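Local coordinates for protein p-nitrophenyl phosphatase (Pho2) (Archaeoglobus fulgidus, PDB 3QGM) that probably acts as a metal-dependent phosphatase of the haloacid dehalogenase (HAD) superfamily, with a calcium ion held at its active-site motif, at residues 14-18 with 19-23; 26-29 with 30-33; 59-62 with 63-66; 211-214 with 215-218. All coordinates share one frame; numbering follows the deposited sequence.

Interaction 1: 14-18 with 19-23; sequences DIDGV and IGKSV. With CA (calcium ion), chain E.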
loop_
_atom_site.group_PDB
_atom_site.type_symbol
_atom_site.label_atom_id
_atom_site.label_comp_id
_atom_site.label_asym_id
_atom_site.label_seq_id
_atom_site.Cartn_x
_atom_site.Cartn_y
_atom_site.Cartn_z
ATOM N N ASP A 14 8.001 23.744 -12.868
ATOM C CA ASP A 14 8.061 23.006 -11.575
ATOM C C ASP A 14 8.740 23.920 -10.534
ATOM O O ASP A 14 9.693 24.646 -10.862
ATOM C CB ASP A 14 8.821 21.711 -11.858
ATOM C CG ASP A 14 9.291 20.942 -10.625
ATOM O OD1 ASP A 14 8.617 20.788 -9.564
ATOM O OD2 ASP A 14 10.407 20.421 -10.793
ATOM N N ILE A 15 8.223 23.921 -9.304
ATOM C CA ILE A 15 8.780 24.744 -8.227
ATOM C C ILE A 15 9.942 24.005 -7.537
ATOM O O ILE A 15 11.079 24.471 -7.586
ATOM C CB ILE A 15 7.716 25.095 -7.191
ATOM C CG1 ILE A 15 6.595 25.938 -7.829
ATOM C CG2 ILE A 15 8.318 25.861 -5.979
ATOM C CD1 ILE A 15 5.361 26.093 -6.934
ATOM N N ASP A 16 9.668 22.868 -6.912
ATOM C CA ASP A 16 10.715 22.182 -6.116
ATOM C C ASP A 16 11.809 21.537 -6.959
ATOM O O ASP A 16 11.552 20.687 -7.831
ATOM C CB ASP A 16 10.125 21.173 -5.114
ATOM C CG ASP A 16 10.771 21.303 -3.709
ATOM O OD1 ASP A 16 10.538 22.358 -3.037
ATOM O OD2 ASP A 16 11.520 20.376 -3.310
ATOM N N GLY A 17 13.031 21.972 -6.700
ATOM C CA GLY A 17 14.228 21.518 -7.429
ATOM C C GLY A 17 14.577 22.522 -8.517
ATOM O O GLY A 17 15.605 22.401 -9.196
ATOM N N VAL A 18 13.715 23.516 -8.709
ATOM C CA VAL A 18 13.887 24.467 -9.814
ATOM C C VAL A 18 14.006 25.876 -9.246
ATOM O O VAL A 18 15.008 26.555 -9.492
ATOM C CB VAL A 18 12.729 24.427 -10.841
ATOM C CG1 VAL A 18 12.994 25.446 -12.034
ATOM C CG2 VAL A 18 12.489 23.027 -11.333
ATOM N N ILE A 19 13.035 26.284 -8.434
ATOM C CA ILE A 19 13.032 27.645 -7.861
ATOM C C ILE A 19 13.334 27.684 -6.361
ATOM O O ILE A 19 13.965 28.636 -5.831
ATOM C CB ILE A 19 11.693 28.302 -8.155
ATOM C CG1 ILE A 19 11.560 28.445 -9.672
ATOM C CG2 ILE A 19 11.572 29.660 -7.496
ATOM C CD1 ILE A 19 10.180 28.134 -10.098
ATOM N N GLY A 20 12.934 26.628 -5.683
ATOM C CA GLY A 20 13.291 26.475 -4.309
ATOM C C GLY A 20 13.394 25.026 -3.931
ATOM O O GLY A 20 13.039 24.121 -4.680
ATOM N N LYS A 21 13.932 24.818 -2.765
ATOM C CA LYS A 21 13.877 23.539 -2.115
ATOM C C LYS A 21 13.184 23.768 -0.781
ATOM O O LYS A 21 13.735 24.395 0.109
ATOM C CB LYS A 21 15.288 23.008 -1.918
ATOM C CG LYS A 21 15.425 21.539 -2.233
ATOM C CD LYS A 21 16.897 21.171 -2.597
ATOM C CE LYS A 21 17.273 21.460 -4.097
ATOM N NZ LYS A 21 18.769 21.502 -4.281
ATOM N N SER A 22 11.949 23.314 -0.670
ATOM C CA SER A 22 11.140 23.645 0.520
ATOM C C SER A 22 11.161 25.172 0.665
ATOM O O SER A 22 10.904 25.859 -0.298
ATOM C CB SER A 22 11.683 22.900 1.769
ATOM O OG SER A 22 10.914 23.154 2.951
ATOM N N VAL A 23 11.538 25.715 1.821
ATOM C CA VAL A 23 11.513 27.151 2.019
ATOM C C VAL A 23 12.765 27.882 1.580
ATOM O O VAL A 23 12.850 29.093 1.736
ATOM C CB VAL A 23 11.277 27.500 3.509
ATOM C CG1 VAL A 23 9.828 27.072 3.909
ATOM C CG2 VAL A 23 12.383 26.835 4.376
HETATM CA CA CA E . 10.428 18.996 -8.887
HETATM O O HOH W 1 10.211 25.190 -2.864
HETATM O O HOH W 2 11.794 17.760 -7.285
HETATM O O HOH W 3 8.833 18.603 -7.210
HETATM O O HOH W 4 9.309 17.572 -10.018
#
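Asp16 reaches across to Ser22 through OD1, which accepts the Ser22 N-H on the lone pair facing its other carboxylate oxygen (2.9 Å, 156° at the hydrogen). A water spans the same gap, donating to Asp16 OD1 and to Ser22 O, so Asp16 OD1 takes two donors. The same residue contributes its backbone O to the calcium ion, 2.3 Å from the metal, while its carboxylate turns to Ser22. Asp14 swings its own carboxylate to the calcium with CG anti to the backbone N (chi1 166°) and grips it with both oxygens, OD1 at 2.6 Å and OD2 at 2.4 Å from the metal. Three waters and Asp212 complete the shell.

Behind these ligands the backbones close up. Gly17 N bonds to Gly20 O at 2.9 Å, and Asp16 CA adds a CA-H...O contact to that carbonyl. Tighter still is the turn around Ile15 O, which lies 2.8 Å from Ile19 N in a nearly straight bond, receives Val18 N from its own segment, and draws a weak, longer bond from Gly20 N. Gly17 turns the chain with a positive phi of 97°, a conformation favourable to glycine. On the buried side, Ile19 CD1 rests 3.6 Å from Asp14 O, and the side chain also meets Phe45 of strand 42-47 and Leu61 of helix 54-63. The loop runs on into the short hairpin 20-21/24-25. Two aspartates spaced by one residue at the end of strand 10-14, with Val18 two residues beyond Asp16, match the DxDx(T/V) signature of HAD hydrolases.

Interaction 2: 26-29 with 30-33; sequences IPEG and VEGV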
loop_
_atom_site.group_PDB
_atom_site.type_symbol
_atom_site.label_atom_id
_atom_site.label_comp_id
_atom_site.label_asym_id
_atom_site.label_seq_id
_atom_site.Cartn_x
_atom_site.Cartn_y
_atom_site.Cartn_z
ATOM N N ILE A 26 16.431 28.563 -4.661
ATOM C CA ILE A 26 17.617 28.259 -5.482
ATOM C C ILE A 26 17.894 29.575 -6.177
ATOM O O ILE A 26 17.068 30.015 -6.970
ATOM C CB ILE A 26 17.312 27.136 -6.581
ATOM C CG1 ILE A 26 16.675 25.886 -5.980
ATOM C CG2 ILE A 26 18.539 26.788 -7.447
ATOM C CD1 ILE A 26 17.218 25.466 -4.689
ATOM N N PRO A 27 19.000 30.260 -5.840
ATOM C CA PRO A 27 19.127 31.607 -6.360
ATOM C C PRO A 27 19.105 31.653 -7.884
ATOM O O PRO A 27 18.534 32.562 -8.460
ATOM C CB PRO A 27 20.505 32.080 -5.836
ATOM C CG PRO A 27 20.902 31.148 -4.784
ATOM C CD PRO A 27 20.139 29.874 -4.977
ATOM N N GLU A 28 19.720 30.671 -8.538
ATOM C CA GLU A 28 19.775 30.636 -10.003
ATOM C C GLU A 28 18.386 30.425 -10.611
ATOM O O GLU A 28 18.096 30.901 -11.722
ATOM C CB GLU A 28 20.720 29.532 -10.478
ATOM C CG GLU A 28 22.107 29.577 -9.860
ATOM C CD GLU A 28 22.315 28.542 -8.741
ATOM O OE1 GLU A 28 21.512 28.490 -7.782
ATOM O OE2 GLU A 28 23.321 27.801 -8.823
ATOM N N GLY A 29 17.525 29.698 -9.890
ATOM C CA GLY A 29 16.111 29.559 -10.274
ATOM C C GLY A 29 15.283 30.832 -10.092
ATOM O O GLY A 29 14.476 31.210 -10.962
ATOM N N VAL A 30 15.463 31.511 -8.958
ATOM C CA VAL A 30 14.816 32.801 -8.733
ATOM C C VAL A 30 15.220 33.799 -9.811
ATOM O O VAL A 30 14.364 34.429 -10.429
ATOM C CB VAL A 30 15.140 33.377 -7.298
ATOM C CG1 VAL A 30 14.842 34.873 -7.233
ATOM C CG2 VAL A 30 14.380 32.606 -6.208
ATOM N N GLU A 31 16.527 33.944 -10.030
ATOM C CA GLU A 31 17.047 34.822 -11.048
ATOM C C GLU A 31 16.372 34.522 -12.400
ATOM O O GLU A 31 15.912 35.414 -13.105
ATOM C CB GLU A 31 18.556 34.599 -11.209
ATOM C CG GLU A 31 19.543 35.208 -10.152
ATOM C CD GLU A 31 21.031 34.783 -10.442
ATOM O OE1 GLU A 31 21.659 35.430 -11.332
ATOM O OE2 GLU A 31 21.559 33.804 -9.799
ATOM N N GLY A 32 16.332 33.249 -12.769
ATOM C CA GLY A 32 15.761 32.847 -14.039
ATOM C C GLY A 32 14.318 33.245 -14.198
ATOM O O GLY A 32 13.887 33.641 -15.276
ATOM N N VAL A 33 13.546 33.118 -13.128
ATOM C CA VAL A 33 12.144 33.526 -13.193
ATOM C C VAL A 33 12.078 35.003 -13.443
ATOM O O VAL A 33 11.339 35.477 -14.303
ATOM C CB VAL A 33 11.399 33.230 -11.882
ATOM C CG1 VAL A 33 10.029 34.006 -11.859
ATOM C CG2 VAL A 33 11.185 31.749 -11.728
#
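Pro27 O receives the Glu31 N-H at 2.9 Å, the shortest hydrogen bond between 26-29 and 30-33, and the side chain of Glu31 folds back over the same carbonyl. With CG anti to its own carbonyl carbon and beside the backbone N (chi1 -77°), Glu31 lays CG 3.3 Å from Pro27 O and brings OE2 to 3.6 Å from Glu28 CA. The other carboxylate oxygen, Glu31 OE1, forms a salt bridge with Lys35 NZ one turn further along the same helix.

The backbone shows how a helix starts. Ile26, at the N-cap, accepts the Val30 N-H at 3.0 Å through its carbonyl oxygen, and the i to i+4 ladder continues with Gly32 N to Glu28 O and Val33 N to Gly29 O. Proline suits the first helical turn, where its nitrogen has no hydrogen to give.

Val30 and Val33 set the buried side: Val33 CG2 lies 3.4 Å from Gly29 O, Val30 CG2 lies 3.8 Å from Ile26 O, and both valines pack on Leu66, which follows helix 54-63. Lys260 of helix 259-264 lies against Glu28 and Glu31, Leu259 against Val33, and Ile26 joins helix 27-38 to the hairpin strand 24-25 just before it.

Interaction 3: 59-62 with 63-66; sequences ERLR and SFGL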
loop_
_atom_site.group_PDB
_atom_site.type_symbol
_atom_site.label_atom_id
_atom_site.label_comp_id
_atom_site.label_asym_id
_atom_site.label_seq_id
_atom_site.Cartn_x
_atom_site.Cartn_y
_atom_site.Cartn_z
ATOM N N GLU A 59 2.444 32.460 -1.263
ATOM C CA GLU A 59 3.179 33.234 -0.283
ATOM C C GLU A 59 4.653 32.810 -0.257
ATOM O O GLU A 59 5.510 33.662 -0.231
ATOM C CB GLU A 59 2.498 33.157 1.104
ATOM C CG GLU A 59 1.247 33.999 1.116
ATOM C CD GLU A 59 0.391 33.863 2.391
ATOM O OE1 GLU A 59 0.852 33.288 3.391
ATOM O OE2 GLU A 59 -0.739 34.345 2.350
ATOM N N ARG A 60 4.951 31.526 -0.406
ATOM C CA ARG A 60 6.342 31.106 -0.468
ATOM C C ARG A 60 7.107 31.708 -1.644
ATOM O O ARG A 60 8.202 32.275 -1.452
ATOM C CB ARG A 60 6.472 29.616 -0.442
ATOM C CG ARG A 60 7.936 29.160 -0.568
ATOM C CD ARG A 60 8.028 27.669 -0.532
ATOM N NE ARG A 60 7.383 27.168 0.657
ATOM C CZ ARG A 60 7.141 25.895 0.929
ATOM N NH1 ARG A 60 7.502 24.938 0.085
ATOM N NH2 ARG A 60 6.528 25.588 2.068
ATOM N N LEU A 61 6.563 31.611 -2.853
ATOM C CA LEU A 61 7.230 32.217 -4.014
ATOM C C LEU A 61 7.497 33.711 -3.786
ATOM O O LEU A 61 8.585 34.211 -4.081
ATOM C CB LEU A 61 6.453 32.024 -5.320
ATOM C CG LEU A 61 6.432 30.556 -5.825
ATOM C CD1 LEU A 61 5.776 30.456 -7.141
ATOM C CD2 LEU A 61 7.818 30.010 -5.922
ATOM N N ARG A 62 6.499 34.422 -3.249
ATOM C CA ARG A 62 6.734 35.828 -2.907
ATOM C C ARG A 62 7.833 36.014 -1.867
ATOM O O ARG A 62 8.573 36.965 -1.984
ATOM C CB ARG A 62 5.446 36.550 -2.486
ATOM C CG ARG A 62 4.375 36.555 -3.577
ATOM C CD ARG A 62 2.975 36.851 -2.962
ATOM N NE ARG A 62 2.001 37.187 -3.989
ATOM C CZ ARG A 62 0.697 37.418 -3.771
ATOM N NH1 ARG A 62 0.162 37.340 -2.539
ATOM N NH2 ARG A 62 -0.072 37.729 -4.800
ATOM N N SER A 63 7.964 35.122 -0.883
ATOM C CA SER A 63 9.063 35.225 0.090
ATOM C C SER A 63 10.437 35.061 -0.591
ATOM O O SER A 63 11.437 35.518 -0.050
ATOM C CB SER A 63 8.918 34.245 1.261
ATOM O OG SER A 63 9.342 32.916 0.946
ATOM N N PHE A 64 10.484 34.403 -1.752
ATOM C CA PHE A 64 11.724 34.288 -2.541
ATOM C C PHE A 64 12.041 35.558 -3.321
ATOM O O PHE A 64 13.096 35.687 -3.922
ATOM C CB PHE A 64 11.615 33.123 -3.548
ATOM C CG PHE A 64 11.504 31.756 -2.915
ATOM C CD1 PHE A 64 11.875 31.533 -1.605
ATOM C CD2 PHE A 64 11.040 30.683 -3.650
ATOM C CE1 PHE A 64 11.779 30.289 -1.051
ATOM C CE2 PHE A 64 10.942 29.424 -3.085
ATOM C CZ PHE A 64 11.287 29.234 -1.786
ATOM N N GLY A 65 11.093 36.483 -3.378
ATOM C CA GLY A 65 11.336 37.748 -4.038
ATOM C C GLY A 65 10.649 37.853 -5.377
ATOM O O GLY A 65 10.885 38.803 -6.125
ATOM N N LEU A 66 9.798 36.879 -5.698
ATOM C CA LEU A 66 9.156 36.845 -6.996
ATOM C C LEU A 66 7.819 37.579 -6.901
ATOM O O LEU A 66 7.137 37.537 -5.865
ATOM C CB LEU A 66 8.950 35.389 -7.473
ATOM C CG LEU A 66 10.192 34.480 -7.435
ATOM C CD1 LEU A 66 9.903 33.176 -8.129
ATOM C CD2 LEU A 66 11.382 35.136 -8.074
#
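Ser63 turns its hydroxyl back onto the preceding helical turn, OG donating to Arg60 O at 2.7 Å. The bond lies in the carbonyl plane on a lone pair, and chi1 of 80°, which places OG between the backbone N and the carbonyl carbon, is what brings the hydroxyl there. Ser63 N meanwhile bonds to Glu59 O at 2.9 Å.

Phe64 is next, and its N-H also goes to Arg60 O (3.1 Å), so that one carbonyl holds two donors; a weak bond to Leu61 O accompanies it. The same Arg60 O sits over one face of the Phe64 ring, 3.6 Å above its plane and shifted toward the rim. The aliphatic part of Arg60 runs alongside the ring, pointing the same way, with CG 3.6 Å from Phe64 CZ; the guanidinium is turned 45° from the ring plane. The Leu61 side chain runs at a slant to that of Phe64, its CD2 4.0 Å from Phe64 CD2.

Gly65 ends the helix. Its positive phi of 106° and the bonds back into the last turn make this a Schellman motif: Gly65 N reaches Arg62 O at 2.9 Å from well above the carbonyl plane, and Leu66 N makes a weak bond to Leu61 O. The chain thereby leaves helix 54-63 and heads toward strand 73-75.

Leu66 comes last, its CD1 4.4 Å from Leu61 CD2 and its carbonyl oxygen receiving a CA-H...O contact from Arg62 CA. Its side chain drops onto Val30 and Val33 of helix 27-38, beside Ile19, while Arg62 sends NH2 to Val68 O.

Interaction 4: 211-214 with 215-218; sequences GDQI and DVDV. With CA (calcium ion), chain E.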
loop_
_atom_site.group_PDB
_atom_site.type_symbol
_atom_site.label_atom_id
_atom_site.label_comp_id
_atom_site.label_asym_id
_atom_site.label_seq_id
_atom_site.Cartn_x
_atom_site.Cartn_y
_atom_site.Cartn_z
ATOM N N GLY A 211 11.457 21.383 -15.450
ATOM C CA GLY A 211 11.482 20.647 -14.224
ATOM C C GLY A 211 12.758 19.891 -13.967
ATOM O O GLY A 211 13.703 19.924 -14.769
ATOM N N ASP A 212 12.779 19.200 -12.838
ATOM C CA ASP A 212 13.977 18.522 -12.367
ATOM C C ASP A 212 13.858 17.022 -12.405
ATOM O O ASP A 212 14.824 16.374 -12.099
ATOM C CB ASP A 212 14.388 18.990 -10.948
ATOM C CG ASP A 212 13.441 18.499 -9.853
ATOM O OD1 ASP A 212 12.232 18.343 -10.104
ATOM O OD2 ASP A 212 13.916 18.304 -8.719
ATOM N N GLN A 213 12.687 16.489 -12.779
ATOM C CA GLN A 213 12.430 15.036 -12.851
ATOM C C GLN A 213 11.936 14.578 -14.228
ATOM O O GLN A 213 10.895 15.033 -14.749
ATOM C CB GLN A 213 11.404 14.626 -11.795
ATOM C CG GLN A 213 11.890 14.799 -10.374
ATOM C CD GLN A 213 10.916 14.213 -9.352
ATOM O OE1 GLN A 213 11.177 13.177 -8.768
ATOM N NE2 GLN A 213 9.823 14.901 -9.113
ATOM N N ILE A 214 12.663 13.625 -14.802
ATOM C CA ILE A 214 12.328 13.089 -16.126
ATOM C C ILE A 214 10.996 12.399 -16.107
ATOM O O ILE A 214 10.133 12.657 -16.947
ATOM C CB ILE A 214 13.352 12.112 -16.568
ATOM C CG1 ILE A 214 14.714 12.809 -16.602
ATOM C CG2 ILE A 214 12.914 11.423 -17.954
ATOM C CD1 ILE A 214 15.303 13.015 -17.940
ATOM N N ASP A 215 10.798 11.546 -15.117
ATOM C CA ASP A 215 9.545 10.792 -14.979
ATOM C C ASP A 215 8.368 11.589 -14.476
ATOM O O ASP A 215 7.275 11.079 -14.432
ATOM C CB ASP A 215 9.734 9.618 -14.022
ATOM C CG ASP A 215 10.074 10.054 -12.622
ATOM O OD1 ASP A 215 9.590 9.409 -11.694
ATOM O OD2 ASP A 215 10.844 11.009 -12.458
ATOM N N VAL A 216 8.579 12.832 -14.067
ATOM C CA VAL A 216 7.463 13.661 -13.670
ATOM C C VAL A 216 7.286 14.791 -14.684
ATOM O O VAL A 216 6.267 14.892 -15.384
ATOM C CB VAL A 216 7.704 14.175 -12.230
ATOM C CG1 VAL A 216 6.650 15.176 -11.807
ATOM C CG2 VAL A 216 7.765 12.930 -11.236
ATOM N N ASP A 217 8.299 15.629 -14.756
ATOM C CA ASP A 217 8.206 16.869 -15.516
ATOM C C ASP A 217 8.348 16.636 -17.017
ATOM O O ASP A 217 7.560 17.165 -17.791
ATOM C CB ASP A 217 9.265 17.828 -15.016
ATOM C CG ASP A 217 9.101 18.083 -13.537
ATOM O OD1 ASP A 217 8.056 18.692 -13.225
ATOM O OD2 ASP A 217 9.941 17.586 -12.719
ATOM N N VAL A 218 9.331 15.844 -17.409
ATOM C CA VAL A 218 9.475 15.516 -18.844
ATOM C C VAL A 218 8.313 14.678 -19.335
ATOM O O VAL A 218 7.790 14.952 -20.417
ATOM C CB VAL A 218 10.813 14.898 -19.192
ATOM C CG1 VAL A 218 10.883 14.643 -20.700
ATOM C CG2 VAL A 218 11.904 15.851 -18.766
HETATM CA CA CA E . 10.428 18.996 -8.887
HETATM O O HOH W 2 11.794 17.760 -7.285
HETATM O O HOH W 4 9.309 17.572 -10.018
HETATM O O HOH W 3 8.833 18.603 -7.210
#
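Asp217 and Gln213 set their flat groups at an angle, carboxylate and amide planes 51° apart. The Asp217 carboxylate points back at the turn, where OD2 accepts the Gln213 N-H at 3.0 Å on its anti lone pair and a weak bond from Asp212 N. The side chain fits closely against Gly211, whose lack of a side chain permits Asp217 CG to approach Gly211 CA to 3.6 Å. Asp212 and Asp217 present carboxylates turned 46° from one another, and Asp212 OD1 binds the calcium ion at 2.3 Å. Gln213 runs side by side with Val216, its NE2 3.6 Å from Val216 CG2.

One carbonyl begins the helix: Gln213 O takes Asp217 N at 2.7 Å and Val218 N at 3.2 Å, the latter bond marking a wider pi-type turn.

Water 4, a ligand of the calcium ion, is held between the two side chains: it donates to Asp217 OD2 and accepts from Gln213 NE2. Asp212 OD2 pairs with Val235 N and a second metal-bound water. Asp217 is thus a second-shell residue that probably helps to fix the loop carrying Asp212 and to orient a metal-bound water, its other oxygen, OD1, being held by a salt bridge to Lys187 NZ.

How the interactions relate
Interactions 1 and 4 are the buried pair, facing each other at the ends of strands 10-14 and 207-211 and sharing the calcium ion and three of its waters; Asp14 OD2 and Asp212 OD1 come within 2.9 Å because both bind it. Their chemistry is that of carboxylates, metal and ordered water. Interactions 2 and 3 are partly buried helix ends, a start and a finish, which rest on backbone bonds and pack against each other through apolar side chains: Val30 CG1 meets Leu66 CD2 at 3.6 Å. Interaction 1 also touches both, through Ile19 and Ile26 on one hand and Val23 and Phe64 on the other. Interaction 4 touches neither 2 nor 3.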